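Local coordinates for transcription regulator PadR N-terminal domain-containing protein (Streptococcus mutans, PDB 3L7W), which is a PadR-family transcription factor that probably binds DNA as a dimer through a winged helix-turn-helix domain to regulate gene expression, at residues L9-I14 / Y44-K49; I14-S19 / K79-L84; Y55-T60 / Y70-D75. All coordinates share one frame; numbering follows the deposited sequence.

Interaction 1. Residues L9-I14 / Y44-K49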
loop_
_atom_site.group_PDB
_atom_site.type_symbol
_atom_site.label_atom_id
_atom_site.label_comp_id
_atom_site.label_asym_id
_atom_site.label_seq_id
_atom_site.Cartn_x
_atom_site.Cartn_y
_atom_site.Cartn_z
ATOM N N LEU A 9 -0.418 6.962 2.711
ATOM C CA LEU A 9 0.156 6.918 1.371
ATOM C C LEU A 9 -0.330 8.128 0.571
ATOM O O LEU A 9 0.406 8.679 -0.235
ATOM C CB LEU A 9 -0.231 5.620 0.670
ATOM C CG LEU A 9 0.904 4.801 0.080
ATOM C CD1 LEU A 9 0.350 3.621 -0.738
ATOM C CD2 LEU A 9 1.811 5.671 -0.762
ATOM N N ILE A 10 -1.580 8.532 0.803
ATOM C CA ILE A 10 -2.132 9.730 0.168
ATOM C C ILE A 10 -1.281 10.944 0.520
ATOM O O ILE A 10 -1.022 11.805 -0.324
ATOM C CB ILE A 10 -3.565 10.001 0.645
ATOM C CG1 ILE A 10 -4.487 8.827 0.277
ATOM C CG2 ILE A 10 -4.097 11.328 0.070
ATOM C CD1 ILE A 10 -5.016 8.895 -1.113
ATOM N N GLU A 11 -0.862 11.013 1.780
ATOM C CA GLU A 11 -0.032 12.116 2.251
ATOM C C GLU A 11 1.260 12.105 1.468
ATOM O O GLU A 11 1.670 13.118 0.917
ATOM C CB GLU A 11 0.248 11.992 3.751
ATOM C CG GLU A 11 -0.962 12.337 4.607
ATOM C CD GLU A 11 -0.746 12.085 6.083
ATOM O OE1 GLU A 11 0.393 11.791 6.481
ATOM O OE2 GLU A 11 -1.715 12.181 6.850
ATOM N N TYR A 12 1.890 10.938 1.416
ATOM C CA TYR A 12 3.068 10.745 0.590
ATOM C C TYR A 12 2.808 11.303 -0.801
ATOM O O TYR A 12 3.553 12.140 -1.294
ATOM C CB TYR A 12 3.429 9.258 0.535
ATOM C CG TYR A 12 4.612 8.917 -0.330
ATOM C CD1 TYR A 12 5.754 9.695 -0.315
ATOM C CD2 TYR A 12 4.591 7.796 -1.148
ATOM C CE1 TYR A 12 6.832 9.380 -1.098
ATOM C CE2 TYR A 12 5.659 7.469 -1.936
ATOM C CZ TYR A 12 6.780 8.264 -1.908
ATOM O OH TYR A 12 7.855 7.942 -2.684
ATOM N N LEU A 13 1.725 10.872 -1.428
ATOM C CA LEU A 13 1.434 11.322 -2.789
ATOM C C LEU A 13 1.278 12.836 -2.851
ATOM O O LEU A 13 1.813 13.484 -3.733
ATOM C CB LEU A 13 0.179 10.633 -3.333
ATOM C CG LEU A 13 0.398 9.125 -3.583
ATOM C CD1 LEU A 13 -0.917 8.447 -3.860
ATOM C CD2 LEU A 13 1.349 8.903 -4.738
ATOM N N ILE A 14 0.521 13.397 -1.918
ATOM C CA ILE A 14 0.293 14.830 -1.925
ATOM C C ILE A 14 1.617 15.567 -1.835
ATOM O O ILE A 14 1.927 16.408 -2.670
ATOM C CB ILE A 14 -0.573 15.268 -0.746
ATOM C CG1 ILE A 14 -2.019 14.803 -0.957
ATOM C CG2 ILE A 14 -0.511 16.771 -0.601
ATOM C CD1 ILE A 14 -2.864 14.886 0.278
ATOM N N TYR A 44 -9.253 16.687 1.156
ATOM C CA TYR A 44 -8.993 18.038 1.626
ATOM C C TYR A 44 -8.633 18.128 3.105
ATOM O O TYR A 44 -7.738 18.881 3.477
ATOM C CB TYR A 44 -10.112 18.979 1.201
ATOM C CG TYR A 44 -9.959 19.311 -0.264
ATOM C CD1 TYR A 44 -9.244 20.437 -0.659
ATOM C CD2 TYR A 44 -10.460 18.463 -1.260
ATOM C CE1 TYR A 44 -9.065 20.741 -1.996
ATOM C CE2 TYR A 44 -10.291 18.767 -2.610
ATOM C CZ TYR A 44 -9.586 19.919 -2.967
ATOM O OH TYR A 44 -9.385 20.268 -4.285
ATOM N N PRO A 45 -9.301 17.339 3.946
ATOM C CA PRO A 45 -8.855 17.266 5.335
ATOM C C PRO A 45 -7.407 16.796 5.425
ATOM O O PRO A 45 -6.652 17.253 6.283
ATOM C CB PRO A 45 -9.800 16.231 5.935
ATOM C CG PRO A 45 -11.065 16.467 5.191
ATOM C CD PRO A 45 -10.621 16.715 3.767
ATOM N N ILE A 46 -7.010 15.904 4.529
ATOM C CA ILE A 46 -5.635 15.447 4.540
ATOM C C ILE A 46 -4.697 16.590 4.173
ATOM O O ILE A 46 -3.717 16.850 4.882
ATOM C CB ILE A 46 -5.433 14.245 3.630
ATOM C CG1 ILE A 46 -6.226 13.063 4.187
ATOM C CG2 ILE A 46 -3.968 13.920 3.536
ATOM C CD1 ILE A 46 -6.074 11.780 3.379
ATOM N N LEU A 47 -5.014 17.289 3.086
ATOM C CA LEU A 47 -4.300 18.524 2.753
ATOM C C LEU A 47 -4.229 19.446 3.960
ATOM O O LEU A 47 -3.169 19.979 4.282
ATOM C CB LEU A 47 -4.976 19.241 1.587
ATOM C CG LEU A 47 -4.751 18.509 0.269
ATOM C CD1 LEU A 47 -5.757 18.949 -0.780
ATOM C CD2 LEU A 47 -3.325 18.751 -0.181
ATOM N N LYS A 48 -5.355 19.618 4.644
ATOM C CA LYS A 48 -5.395 20.524 5.796
ATOM C C LYS A 48 -4.460 20.020 6.889
ATOM O O LYS A 48 -3.650 20.771 7.436
ATOM C CB LYS A 48 -6.828 20.675 6.326
ATOM C CG LYS A 48 -6.981 21.678 7.467
ATOM C CD LYS A 48 -8.430 22.155 7.580
ATOM C CE LYS A 48 -8.732 22.806 8.928
ATOM N NZ LYS A 48 -9.002 21.789 9.996
ATOM N N LYS A 49 -4.564 18.734 7.187
ATOM C CA LYS A 49 -3.693 18.091 8.158
ATOM C C LYS A 49 -2.222 18.383 7.846
ATOM O O LYS A 49 -1.446 18.738 8.734
ATOM C CB LYS A 49 -3.964 16.589 8.127
ATOM C CG LYS A 49 -3.042 15.720 8.950
ATOM C CD LYS A 49 -3.488 14.270 8.804
ATOM C CE LYS A 49 -2.729 13.354 9.738
ATOM N NZ LYS A 49 -1.300 13.260 9.348
HETATM O O HOH W 1 0.572 11.242 9.236
#

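Interaction 2. Residues I14-S19 / K79-L84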
loop_
_atom_site.group_PDB
_atom_site.type_symbol
_atom_site.label_atom_id
_atom_site.label_comp_id
_atom_site.label_asym_id
_atom_site.label_seq_id
_atom_site.Cartn_x
_atom_site.Cartn_y
_atom_site.Cartn_z
ATOM N N ILE A 14 0.521 13.397 -1.918
ATOM C CA ILE A 14 0.293 14.830 -1.925
ATOM C C ILE A 14 1.617 15.567 -1.835
ATOM O O ILE A 14 1.927 16.408 -2.670
ATOM C CB ILE A 14 -0.573 15.268 -0.746
ATOM C CG1 ILE A 14 -2.019 14.803 -0.957
ATOM C CG2 ILE A 14 -0.511 16.771 -0.601
ATOM C CD1 ILE A 14 -2.864 14.886 0.278
ATOM N N LEU A 15 2.401 15.245 -0.815
ATOM C CA LEU A 15 3.690 15.901 -0.651
ATOM C C LEU A 15 4.550 15.698 -1.885
ATOM O O LEU A 15 5.223 16.620 -2.336
ATOM C CB LEU A 15 4.398 15.367 0.584
ATOM C CG LEU A 15 4.299 16.218 1.850
ATOM C CD1 LEU A 15 3.034 17.052 1.882
ATOM C CD2 LEU A 15 4.447 15.366 3.097
ATOM N N ALA A 16 4.518 14.491 -2.448
ATOM C CA ALA A 16 5.357 14.204 -3.599
ATOM C C ALA A 16 4.915 15.071 -4.756
ATOM O O ALA A 16 5.749 15.640 -5.463
ATOM C CB ALA A 16 5.305 12.727 -3.982
ATOM N N ILE A 17 3.601 15.173 -4.937
ATOM C CA ILE A 17 3.044 15.934 -6.050
ATOM C C ILE A 17 3.388 17.407 -5.875
ATOM O O ILE A 17 3.853 18.069 -6.800
ATOM C CB ILE A 17 1.528 15.778 -6.116
ATOM C CG1 ILE A 17 1.164 14.345 -6.533
ATOM C CG2 ILE A 17 0.938 16.755 -7.101
ATOM C CD1 ILE A 17 -0.295 14.043 -6.406
ATOM N N VAL A 18 3.174 17.902 -4.665
ATOM C CA VAL A 18 3.405 19.294 -4.377
ATOM C C VAL A 18 4.885 19.608 -4.491
ATOM O O VAL A 18 5.250 20.740 -4.773
ATOM C CB VAL A 18 2.856 19.664 -3.001
ATOM C CG1 VAL A 18 3.173 21.133 -2.670
ATOM C CG2 VAL A 18 1.350 19.424 -2.991
ATOM N N SER A 19 5.737 18.604 -4.306
ATOM C CA SER A 19 7.173 18.850 -4.399
ATOM C C SER A 19 7.582 19.193 -5.824
ATOM O O SER A 19 8.560 19.899 -6.025
ATOM C CB SER A 19 7.993 17.656 -3.913
ATOM O OG SER A 19 8.097 16.687 -4.933
ATOM N N LYS A 79 11.777 17.637 4.058
ATOM C CA LYS A 79 12.401 16.663 4.939
ATOM C C LYS A 79 11.465 15.474 5.165
ATOM O O LYS A 79 11.881 14.311 5.116
ATOM C CB LYS A 79 12.768 17.303 6.271
ATOM C CG LYS A 79 13.545 16.387 7.193
ATOM C CD LYS A 79 14.296 17.180 8.247
ATOM C CE LYS A 79 15.255 16.284 9.014
ATOM N NZ LYS A 79 16.043 17.064 10.006
ATOM N N HIS A 80 10.196 15.775 5.405
ATOM C CA HIS A 80 9.212 14.751 5.688
ATOM C C HIS A 80 8.973 13.854 4.476
ATOM O O HIS A 80 8.805 12.636 4.614
ATOM C CB HIS A 80 7.903 15.387 6.114
ATOM C CG HIS A 80 6.921 14.408 6.663
ATOM N ND1 HIS A 80 7.267 13.464 7.603
ATOM C CD2 HIS A 80 5.602 14.233 6.418
ATOM C CE1 HIS A 80 6.203 12.744 7.909
ATOM N NE2 HIS A 80 5.179 13.191 7.204
ATOM N N LEU A 81 8.951 14.465 3.294
ATOM C CA LEU A 81 8.733 13.726 2.064
ATOM C C LEU A 81 9.830 12.675 1.858
ATOM O O LEU A 81 9.561 11.578 1.360
ATOM C CB LEU A 81 8.662 14.672 0.868
ATOM C CG LEU A 81 8.650 14.000 -0.508
ATOM C CD1 LEU A 81 7.438 13.078 -0.637
ATOM C CD2 LEU A 81 8.660 15.043 -1.618
ATOM N N VAL A 82 11.056 13.018 2.250
ATOM C CA VAL A 82 12.204 12.111 2.146
ATOM C C VAL A 82 11.962 10.892 3.002
ATOM O O VAL A 82 12.195 9.755 2.579
ATOM C CB VAL A 82 13.499 12.775 2.654
ATOM C CG1 VAL A 82 14.536 11.718 3.021
ATOM C CG2 VAL A 82 14.037 13.745 1.621
ATOM N N TYR A 83 11.501 11.144 4.218
ATOM C CA TYR A 83 11.142 10.078 5.126
ATOM C C TYR A 83 10.054 9.175 4.507
ATOM O O TYR A 83 10.213 7.951 4.448
ATOM C CB TYR A 83 10.685 10.657 6.467
ATOM C CG TYR A 83 10.082 9.617 7.363
ATOM C CD1 TYR A 83 10.886 8.701 8.025
ATOM C CD2 TYR A 83 8.704 9.519 7.512
ATOM C CE1 TYR A 83 10.332 7.720 8.827
ATOM C CE2 TYR A 83 8.144 8.555 8.317
ATOM C CZ TYR A 83 8.964 7.652 8.970
ATOM O OH TYR A 83 8.406 6.679 9.771
ATOM N N LEU A 84 8.968 9.778 4.031
ATOM C CA LEU A 84 7.861 9.026 3.410
ATOM C C LEU A 84 8.313 8.254 2.184
ATOM O O LEU A 84 7.892 7.130 1.972
ATOM C CB LEU A 84 6.716 9.951 3.008
ATOM C CG LEU A 84 6.049 10.706 4.154
ATOM C CD1 LEU A 84 5.005 11.671 3.605
ATOM C CD2 LEU A 84 5.441 9.719 5.125
#

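Interaction 3. Residues Y55-T60 / Y70-D75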
loop_
_atom_site.group_PDB
_atom_site.type_symbol
_atom_site.label_atom_id
_atom_site.label_comp_id
_atom_site.label_asym_id
_atom_site.label_seq_id
_atom_site.Cartn_x
_atom_site.Cartn_y
_atom_site.Cartn_z
ATOM N N TYR A 55 3.893 20.803 6.833
ATOM C CA TYR A 55 4.563 20.250 5.653
ATOM C C TYR A 55 4.162 20.995 4.396
ATOM O O TYR A 55 4.909 21.048 3.423
ATOM C CB TYR A 55 4.242 18.765 5.514
ATOM C CG TYR A 55 4.626 17.974 6.738
ATOM C CD1 TYR A 55 5.881 18.127 7.321
ATOM C CD2 TYR A 55 3.740 17.077 7.311
ATOM C CE1 TYR A 55 6.240 17.397 8.445
ATOM C CE2 TYR A 55 4.090 16.345 8.435
ATOM C CZ TYR A 55 5.339 16.506 8.992
ATOM O OH TYR A 55 5.675 15.769 10.102
ATOM N N LEU A 56 2.959 21.557 4.415
ATOM C CA LEU A 56 2.504 22.380 3.308
ATOM C C LEU A 56 2.177 23.798 3.800
ATOM O O LEU A 56 1.564 23.985 4.846
ATOM C CB LEU A 56 1.263 21.767 2.664
ATOM C CG LEU A 56 1.448 20.411 1.975
ATOM C CD1 LEU A 56 0.092 19.840 1.597
ATOM C CD2 LEU A 56 2.329 20.546 0.747
ATOM N N SER A 57 2.588 24.800 3.044
ATOM C CA SER A 57 2.103 26.134 3.304
ATOM C C SER A 57 1.194 26.391 2.132
ATOM O O SER A 57 1.290 25.700 1.116
ATOM C CB SER A 57 3.244 27.152 3.359
ATOM O OG SER A 57 3.867 27.254 2.100
ATOM N N THR A 58 0.307 27.367 2.269
ATOM C CA THR A 58 -0.649 27.671 1.221
ATOM C C THR A 58 -0.693 29.161 0.920
ATOM O O THR A 58 -0.418 30.001 1.777
ATOM C CB THR A 58 -2.058 27.309 1.666
ATOM O OG1 THR A 58 -2.342 28.033 2.867
ATOM C CG2 THR A 58 -2.197 25.798 1.913
ATOM N N TYR A 59 -1.080 29.478 -0.301
ATOM C CA TYR A 59 -1.288 30.849 -0.687
ATOM C C TYR A 59 -2.338 30.810 -1.752
ATOM O O TYR A 59 -2.629 29.744 -2.307
ATOM C CB TYR A 59 -0.001 31.471 -1.221
ATOM C CG TYR A 59 0.608 30.732 -2.383
ATOM C CD1 TYR A 59 1.498 29.682 -2.172
ATOM C CD2 TYR A 59 0.307 31.084 -3.692
ATOM C CE1 TYR A 59 2.086 29.013 -3.239
ATOM C CE2 TYR A 59 0.873 30.401 -4.768
ATOM C CZ TYR A 59 1.768 29.368 -4.528
ATOM O OH TYR A 59 2.339 28.691 -5.577
ATOM N N THR A 60 -2.931 31.958 -2.034
ATOM C CA THR A 60 -3.881 32.008 -3.128
ATOM C C THR A 60 -3.209 32.601 -4.343
ATOM O O THR A 60 -2.202 33.288 -4.234
ATOM C CB THR A 60 -5.128 32.793 -2.746
ATOM O OG1 THR A 60 -4.760 34.119 -2.335
ATOM C CG2 THR A 60 -5.806 32.098 -1.604
ATOM N N TYR A 70 -3.242 27.439 -3.472
ATOM C CA TYR A 70 -2.076 26.638 -3.811
ATOM C C TYR A 70 -1.423 26.091 -2.571
ATOM O O TYR A 70 -1.394 26.740 -1.512
ATOM C CB TYR A 70 -1.055 27.450 -4.603
ATOM C CG TYR A 70 -1.423 27.571 -6.050
ATOM C CD1 TYR A 70 -2.393 28.466 -6.449
ATOM C CD2 TYR A 70 -0.818 26.774 -7.015
ATOM C CE1 TYR A 70 -2.751 28.589 -7.768
ATOM C CE2 TYR A 70 -1.170 26.889 -8.354
ATOM C CZ TYR A 70 -2.141 27.798 -8.718
ATOM O OH TYR A 70 -2.527 27.940 -10.030
ATOM N N TYR A 71 -0.907 24.879 -2.714
ATOM C CA TYR A 71 -0.132 24.250 -1.668
ATOM C C TYR A 71 1.312 24.263 -2.095
ATOM O O TYR A 71 1.631 24.137 -3.276
ATOM C CB TYR A 71 -0.596 22.810 -1.457
ATOM C CG TYR A 71 -2.000 22.735 -0.949
ATOM C CD1 TYR A 71 -3.077 22.635 -1.831
ATOM C CD2 TYR A 71 -2.262 22.760 0.409
ATOM C CE1 TYR A 71 -4.371 22.562 -1.371
ATOM C CE2 TYR A 71 -3.563 22.697 0.883
ATOM C CZ TYR A 71 -4.614 22.606 -0.009
ATOM O OH TYR A 71 -5.911 22.541 0.469
ATOM N N HIS A 72 2.185 24.412 -1.116
ATOM C CA HIS A 72 3.590 24.525 -1.364
ATOM C C HIS A 72 4.289 23.674 -0.326
ATOM O O HIS A 72 3.972 23.747 0.861
ATOM C CB HIS A 72 4.023 25.978 -1.201
ATOM C CG HIS A 72 5.502 26.146 -1.182
ATOM N ND1 HIS A 72 6.265 26.101 -2.331
ATOM C CD2 HIS A 72 6.370 26.314 -0.157
ATOM C CE1 HIS A 72 7.536 26.259 -2.015
ATOM N NE2 HIS A 72 7.629 26.392 -0.702
ATOM N N LEU A 73 5.236 22.863 -0.777
ATOM C CA LEU A 73 5.997 22.011 0.113
ATOM C C LEU A 73 7.012 22.835 0.904
ATOM O O LEU A 73 7.936 23.405 0.336
ATOM C CB LEU A 73 6.721 20.944 -0.705
ATOM C CG LEU A 73 7.297 19.783 0.099
ATOM C CD1 LEU A 73 6.195 19.105 0.916
ATOM C CD2 LEU A 73 7.984 18.784 -0.845
ATOM N N THR A 74 6.841 22.899 2.217
ATOM C CA THR A 74 7.802 23.603 3.053
ATOM C C THR A 74 9.075 22.769 3.163
ATOM O O THR A 74 9.085 21.583 2.802
ATOM C CB THR A 74 7.258 23.832 4.461
ATOM O OG1 THR A 74 7.108 22.567 5.132
ATOM C CG2 THR A 74 5.911 24.548 4.405
ATOM N N ASP A 75 10.144 23.388 3.654
ATOM C CA ASP A 75 11.370 22.663 3.955
ATOM C C ASP A 75 11.028 21.522 4.904
ATOM O O ASP A 75 11.535 20.409 4.779
ATOM C CB ASP A 75 12.399 23.596 4.609
ATOM C CG ASP A 75 12.838 24.725 3.690
ATOM O OD1 ASP A 75 12.858 24.542 2.452
ATOM O OD2 ASP A 75 13.175 25.805 4.213
#

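Interaction 1. Residues L9-I14 / Y44-K49
Glu-11 reaches across to Ile-46 with its aliphatic part and to Lys-49 with its charge, so a single side chain is half hydrophobic packing and half salt bridge. From CB the chain turns beside the backbone N (chi1 -74°), and CG comes to rest on Ile-46 CG2, 3.6 Å away. Beyond CG it runs extended to the carboxylate. There OE2 meets Lys-49 NZ at 2.8 Å on its syn side, with the ammonium standing 32° out of the carboxylate plane. OE1 takes a hydrogen bond from a water 2.8 Å away, and the same water accepts one from Lys-49 NZ, so the two ends are tied both directly and through solvent. The lysine, bent at its last torsion, crosses the glutamate at about a right angle.

Deeper in, the contact is purely apolar. Ile-46 CG2 also touches Ile-14 CD1 at 3.6 Å, while its CD1 reaches Ile-10 CG2 at 3.9 Å. Ile-14 presses its other branch, CG2, closely on Leu-47 CD2 (3.5 Å). The two helix segments cross at -70° with their axes 10.3 Å apart.

Glu-11 also packs on Tyr-2 of the second subunit. Ile-28 and Ile-32 of helix 25-32 close over Ile-14, placing this layer inside the helical core of the winged helix-turn-helix domain, and Ile-14 and Leu-47 both pack on Leu-56 of strand 56-63.

Interaction 2. Residues I14-S19 / K79-L84
The carbonyl O of Ala-16 is gripped twice by Ser-19, a residue that, like Ala-16 itself, packs on Leu-81 of the facing helix. Ser-19 OG donates to Ala-16 O at 2.6 Å, and Ser-19 N adds a weak bond of 3.2 Å to the same oxygen. With chi1 at 82°, OG sits between the backbone N and the carbonyl carbon, folded back onto its own helix. The hydroxyl's proton is thus spent within helix 7-20, and it is mainly the serine's CB that meets the partner, 3.5 Å from Leu-81 CD2.

Leu-81 is the knob of this contact. Its CG lies anti to the backbone N (chi1 171°), and the two methyls beyond it straddle the helix surface: CD2 lies against Ser-19, whereas CD1 comes to 3.7 Å from Ala-16 N and also touches the CB atoms of Leu-15 and Ala-16, each 4.0 Å away. In this PadR-type winged helix protein the segments belong to the first helix of the DNA-binding domain and to the long C-terminal helix 75-100. They cross at -126°, with axes 9.8 Å apart.

Leu-15 answers with CD2, which touches two residues one turn apart. It meets His-80 CD2 at 3.7 Å, coming at the ring obliquely, and Leu-84 CD1 at 3.8 Å. The imidazole carries Leu-84 CG over one face and stacks with the ring of Tyr-55. Leu-73 touches Leu-15, Ser-19 and Leu-81, while Ala-16 packs on Val-99 of the second subunit and Leu-84 on its Tyr-2.

Interaction 3. Residues Y55-T60 / Y70-D75
Ser-57 with His-72 and Tyr-59 with Tyr-70 tie strands 56-63 and 66-73 into the antiparallel beta hairpin that forms the wing of the winged helix-turn-helix fold, an element that in relatives commonly approaches DNA.

Backbone bonds come first. Both of those are hydrogen-bonded pairs, and in the second Tyr-70 N gives to Tyr-59 O at 2.7 Å. Beyond the last bridge, Thr-74 N donates to Tyr-55 O at 2.9 Å. CA atoms of the non-hydrogen-bonded residues make weaker CA-H...O contacts to carbonyls of the neighbouring hydrogen-bonded pairs, as Thr-58 CA does to Tyr-70 O at 3.0 Å.

Apolar packing on the face of Leu-56, Thr-58, Tyr-71 and Leu-73 is turned toward helices 7-20 and 40-52. Thr-58 and Tyr-71 lie side by side, with Thr-58 CG2 at 3.4 Å from Tyr-71 CD2; Leu-56 CD1 reaches the same ring atom obliquely at 3.9 Å. Thr-58 OG1 is held by Glu-51.

Among polar ends on the face of Ser-57, Tyr-59, Tyr-70 and His-72, Asp-22 bonds Tyr-59 OH through OD2 and His-72 ND1 through OD1. At the N-cap of helix 75-100, Thr-74 OG1 bonds Gly-77 N and Gly-54 O.

The aromatic pair is the last kind. The rings of Tyr-59 and Tyr-70 are nearly parallel, planes at 8°, but slid apart until they barely overlap. The close touch is instead a CH-pi contact: Tyr-70 CB stands over one face of the Tyr-59 ring, 3.6 Å from that ring's centroid.

Interactions 1 and 2 load different sides of helix 7-20, one facing helix 40-52 and the other helix 75-100. Ile-14 belongs to a segment of each, but of these two contacts it packs only in interaction 1. Their centres are about 10 Å apart, and they touch where Tyr-12 CD1 comes 3.5 Å from Leu-84 CB. The wing of interaction 3 closes against both. Ile-14 CG2 touches Leu-56 CD1 at 3.8 Å, and Leu-47 CB meets Tyr-71 OH at 3.6 Å. On the other flank Val-18 CG1 lies 3.4 Å from Tyr-71 O. Interactions 1 and 2 also touch the second subunit, whereas no residue in the two segments of interaction 3 does.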